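Local coordinates for protein flavin-dependent thymidylate synthase (Thermus thermophilus, PDB 6J61) that probably catalyses the reductive methylation of dUMP to dTMP, with methylenetetrahydrofolate as methyl donor and NADPH and FADH2 as reductants, at residues N176-L181 / P209-A214. Numbering follows the deposited sequence.
Sequences NLFHFL and PLAWAA. With FAD (flavin-adenine dinucleotide), chain E.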
loop_
_atom_site.group_PDB
_atom_site.type_symbol
_atom_site.label_atom_id
_atom_site.label_comp_id
_atom_site.label_asym_id
_atom_site.label_seq_id
_atom_site.Cartn_x
_atom_site.Cartn_y
_atom_site.Cartn_z
ATOM N N ASN A 176 -4.375 10.755 -2.716
ATOM C CA ASN A 176 -4.074 9.892 -3.848
ATOM C C ASN A 176 -4.909 10.211 -5.080
ATOM O O ASN A 176 -4.538 9.871 -6.204
ATOM C CB ASN A 176 -4.243 8.427 -3.440
ATOM C CG ASN A 176 -3.098 7.950 -2.572
ATOM O OD1 ASN A 176 -1.973 7.849 -3.037
ATOM N ND2 ASN A 176 -3.373 7.682 -1.300
ATOM N N LEU A 177 -6.041 10.870 -4.876
ATOM C CA LEU A 177 -6.873 11.232 -6.001
ATOM C C LEU A 177 -6.189 12.409 -6.688
ATOM O O LEU A 177 -6.205 12.510 -7.903
ATOM C CB LEU A 177 -8.285 11.595 -5.521
ATOM C CG LEU A 177 -9.349 11.962 -6.562
ATOM C CD1 LEU A 177 -9.427 10.894 -7.643
ATOM C CD2 LEU A 177 -10.688 12.131 -5.869
ATOM N N PHE A 178 -5.577 13.297 -5.909
ATOM C CA PHE A 178 -4.866 14.440 -6.492
ATOM C C PHE A 178 -3.695 13.923 -7.323
ATOM O O PHE A 178 -3.388 14.449 -8.399
ATOM C CB PHE A 178 -4.325 15.375 -5.403
ATOM C CG PHE A 178 -5.338 16.361 -4.879
ATOM C CD1 PHE A 178 -6.236 16.974 -5.731
ATOM C CD2 PHE A 178 -5.357 16.707 -3.530
ATOM C CE1 PHE A 178 -7.144 17.920 -5.252
ATOM C CE2 PHE A 178 -6.255 17.650 -3.044
ATOM C CZ PHE A 178 -7.152 18.260 -3.909
ATOM N N HIS A 179 -3.037 12.894 -6.799
ATOM C CA HIS A 179 -1.921 12.261 -7.479
ATOM C C HIS A 179 -2.429 11.770 -8.841
ATOM O O HIS A 179 -1.830 12.036 -9.884
ATOM C CB HIS A 179 -1.425 11.080 -6.646
ATOM C CG HIS A 179 -0.245 10.372 -7.232
ATOM N ND1 HIS A 179 1.019 10.921 -7.253
ATOM C CD2 HIS A 179 -0.132 9.147 -7.801
ATOM C CE1 HIS A 179 1.860 10.064 -7.806
ATOM N NE2 HIS A 179 1.187 8.980 -8.148
ATOM N N PHE A 180 -3.549 11.057 -8.810
ATOM C CA PHE A 180 -4.186 10.509 -10.008
ATOM C C PHE A 180 -4.467 11.602 -11.036
ATOM O O PHE A 180 -4.201 11.448 -12.234
ATOM C CB PHE A 180 -5.504 9.822 -9.615
ATOM C CG PHE A 180 -6.334 9.378 -10.786
ATOM C CD1 PHE A 180 -5.967 8.275 -11.536
ATOM C CD2 PHE A 180 -7.474 10.075 -11.142
ATOM C CE1 PHE A 180 -6.723 7.870 -12.623
ATOM C CE2 PHE A 180 -8.232 9.677 -12.228
ATOM C CZ PHE A 180 -7.853 8.570 -12.970
ATOM N N LEU A 181 -5.017 12.705 -10.555
ATOM C CA LEU A 181 -5.356 13.824 -11.408
ATOM C C LEU A 181 -4.135 14.481 -12.027
ATOM O O LEU A 181 -4.152 14.822 -13.204
ATOM C CB LEU A 181 -6.159 14.833 -10.609
ATOM C CG LEU A 181 -7.541 14.329 -10.198
ATOM C CD1 LEU A 181 -8.230 15.367 -9.303
ATOM C CD2 LEU A 181 -8.361 14.071 -11.441
ATOM N N PRO A 209 -13.467 22.687 -2.632
ATOM C CA PRO A 209 -12.914 23.909 -3.235
ATOM C C PRO A 209 -11.632 24.493 -2.624
ATOM O O PRO A 209 -10.769 24.977 -3.356
ATOM C CB PRO A 209 -14.102 24.881 -3.201
ATOM C CG PRO A 209 -14.943 24.380 -2.058
ATOM C CD PRO A 209 -14.882 22.890 -2.255
ATOM N N LEU A 210 -11.488 24.464 -1.306
ATOM C CA LEU A 210 -10.257 25.008 -0.741
ATOM C C LEU A 210 -9.080 24.106 -1.110
ATOM O O LEU A 210 -8.090 24.561 -1.688
ATOM C CB LEU A 210 -10.354 25.158 0.784
ATOM C CG LEU A 210 -11.379 26.168 1.313
ATOM C CD1 LEU A 210 -11.163 26.367 2.807
ATOM C CD2 LEU A 210 -11.243 27.496 0.572
ATOM N N ALA A 211 -9.198 22.821 -0.789
ATOM C CA ALA A 211 -8.141 21.873 -1.098
ATOM C C ALA A 211 -7.815 21.954 -2.585
ATOM O O ALA A 211 -6.644 21.950 -2.986
ATOM C CB ALA A 211 -8.576 20.471 -0.737
ATOM N N TRP A 212 -8.859 22.034 -3.401
ATOM C CA TRP A 212 -8.659 22.117 -4.826
ATOM C C TRP A 212 -7.916 23.402 -5.196
ATOM O O TRP A 212 -7.088 23.411 -6.117
ATOM C CB TRP A 212 -9.998 22.051 -5.570
ATOM C CG TRP A 212 -9.800 22.264 -7.039
ATOM C CD1 TRP A 212 -9.733 23.462 -7.689
ATOM C CD2 TRP A 212 -9.478 21.265 -8.010
ATOM N NE1 TRP A 212 -9.376 23.274 -8.999
ATOM C CE2 TRP A 212 -9.215 21.933 -9.224
ATOM C CE3 TRP A 212 -9.382 19.871 -7.970
ATOM C CZ2 TRP A 212 -8.860 21.253 -10.391
ATOM C CZ3 TRP A 212 -9.029 19.193 -9.132
ATOM C CH2 TRP A 212 -8.771 19.885 -10.325
ATOM N N ALA A 213 -8.215 24.491 -4.493
ATOM C CA ALA A 213 -7.549 25.748 -4.790
ATOM C C ALA A 213 -6.054 25.546 -4.602
ATOM O O ALA A 213 -5.258 25.923 -5.456
ATOM C CB ALA A 213 -8.047 26.851 -3.873
ATOM N N ALA A 214 -5.681 24.937 -3.491
ATOM C CA ALA A 214 -4.281 24.687 -3.204
ATOM C C ALA A 214 -3.678 23.768 -4.268
ATOM O O ALA A 214 -2.584 24.024 -4.787
ATOM C CB ALA A 214 -4.139 24.051 -1.813
HETATM P PA FAD E . 4.646 6.638 2.442
HETATM O O1A FAD E . 4.062 6.306 3.765
HETATM O O2A FAD E . 5.906 5.660 2.157
HETATM O O5B FAD E . 3.523 6.415 1.327
HETATM C C5B FAD E . 4.001 6.912 0.078
HETATM C C4B FAD E . 2.800 7.086 -0.851
HETATM O O4B FAD E . 2.143 5.808 -1.049
HETATM C C3B FAD E . 1.773 8.022 -0.239
HETATM O O3B FAD E . 1.996 9.386 -0.588
HETATM C C2B FAD E . 0.456 7.475 -0.766
HETATM O O2B FAD E . 0.178 8.038 -2.051
HETATM C C1B FAD E . 0.706 5.943 -0.821
HETATM N N9A FAD E . 0.302 5.228 0.427
HETATM C C8A FAD E . 1.124 4.514 1.268
HETATM N N7A FAD E . 0.450 4.012 2.257
HETATM C C5A FAD E . -0.847 4.357 2.134
HETATM C C6A FAD E . -2.027 4.105 2.888
HETATM N N6A FAD E . -1.963 3.342 4.043
HETATM N N1A FAD E . -3.210 4.628 2.455
HETATM C C2A FAD E . -3.284 5.370 1.337
HETATM N N3A FAD E . -2.194 5.629 0.599
HETATM C C4A FAD E . -0.971 5.148 0.955
HETATM N N1 FAD E . 2.628 13.281 10.314
HETATM C C2 FAD E . 1.890 13.302 11.432
HETATM O O2 FAD E . 1.391 12.251 11.820
HETATM N N3 FAD E . 1.671 14.435 12.153
HETATM C C4 FAD E . 2.195 15.655 11.778
HETATM O O4 FAD E . 1.988 16.659 12.437
HETATM C C4X FAD E . 3.022 15.694 10.535
HETATM N N5 FAD E . 3.578 16.807 10.063
HETATM C C5X FAD E . 4.327 16.816 8.927
HETATM C C6 FAD E . 4.903 18.046 8.457
HETATM C C7 FAD E . 5.672 18.070 7.298
HETATM C C7M FAD E . 6.257 19.392 6.846
HETATM C C8 FAD E . 5.904 16.865 6.552
HETATM C C8M FAD E . 6.741 16.877 5.288
HETATM C C9 FAD E . 5.355 15.644 6.988
HETATM C C9A FAD E . 4.555 15.589 8.179
HETATM N N10 FAD E . 3.976 14.367 8.653
HETATM C C10 FAD E . 3.208 14.390 9.816
HETATM C "C1'" FAD E . 4.169 13.080 7.961
HETATM C "C2'" FAD E . 3.213 12.877 6.775
HETATM O "O2'" FAD E . 1.868 13.177 7.156
HETATM C "C3'" FAD E . 3.331 11.415 6.264
HETATM O "O3'" FAD E . 2.850 10.490 7.251
HETATM C "C4'" FAD E . 4.800 11.058 5.908
HETATM O "O4'" FAD E . 5.475 12.193 5.335
HETATM C "C5'" FAD E . 4.819 9.914 4.905
HETATM O "O5'" FAD E . 4.574 10.460 3.609
HETATM P P FAD E . 4.008 9.308 2.661
HETATM O O1P FAD E . 2.787 8.715 3.271
HETATM O O2P FAD E . 3.652 9.974 1.248
HETATM O O3P FAD E . 5.194 8.189 2.428
#
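F178 and L181 of helix 174-184 meet A211 and W212 of helix 209-220 in a buried, mainly apolar helix-helix contact in the core of the subunit, without a hydrogen bond across it. The axes of the two segments approach to 12.1 Å and cross at -46°, a separation bridged by large side chains rather than by close backbones. With CG set anti to its own carbonyl carbon (chi1 -83°), the F178 ring extends to the second helix and brings F178 CZ to 4.1 Å from A211 CB. The backbone oxygen A211 O, oblique to the phenyl ring, is nearer still, 3.8 Å from F178 CZ. F178 CE1 lies 4.0 Å from W212 CE3, the indole carbon sitting at the edge of the phenyl ring. One helical turn on, L181 CD1 comes to 3.9 Å from W212 CZ3. Both residues thus meet the benzo part of W212, L181 in the plane at the edge, F178 obliquely, while helix 191-207 packs against the indole through A201 and K205; F178 also stacks on F215. N176 ND2 donates to FAD N3A at 3.0 Å and also bonds D173 OD2, whereas H179 NE2 is hydrogen-bonded to a phosphate oxygen of a second FAD. This is the ThyX fold: helix 174-184 follows strand 165-173 of the antiparallel sheet, packs on helix 209-220 by its apolar side and presents N176 and H179 to two FADs, in a tetramer whose FAD sites are each built from three monomers.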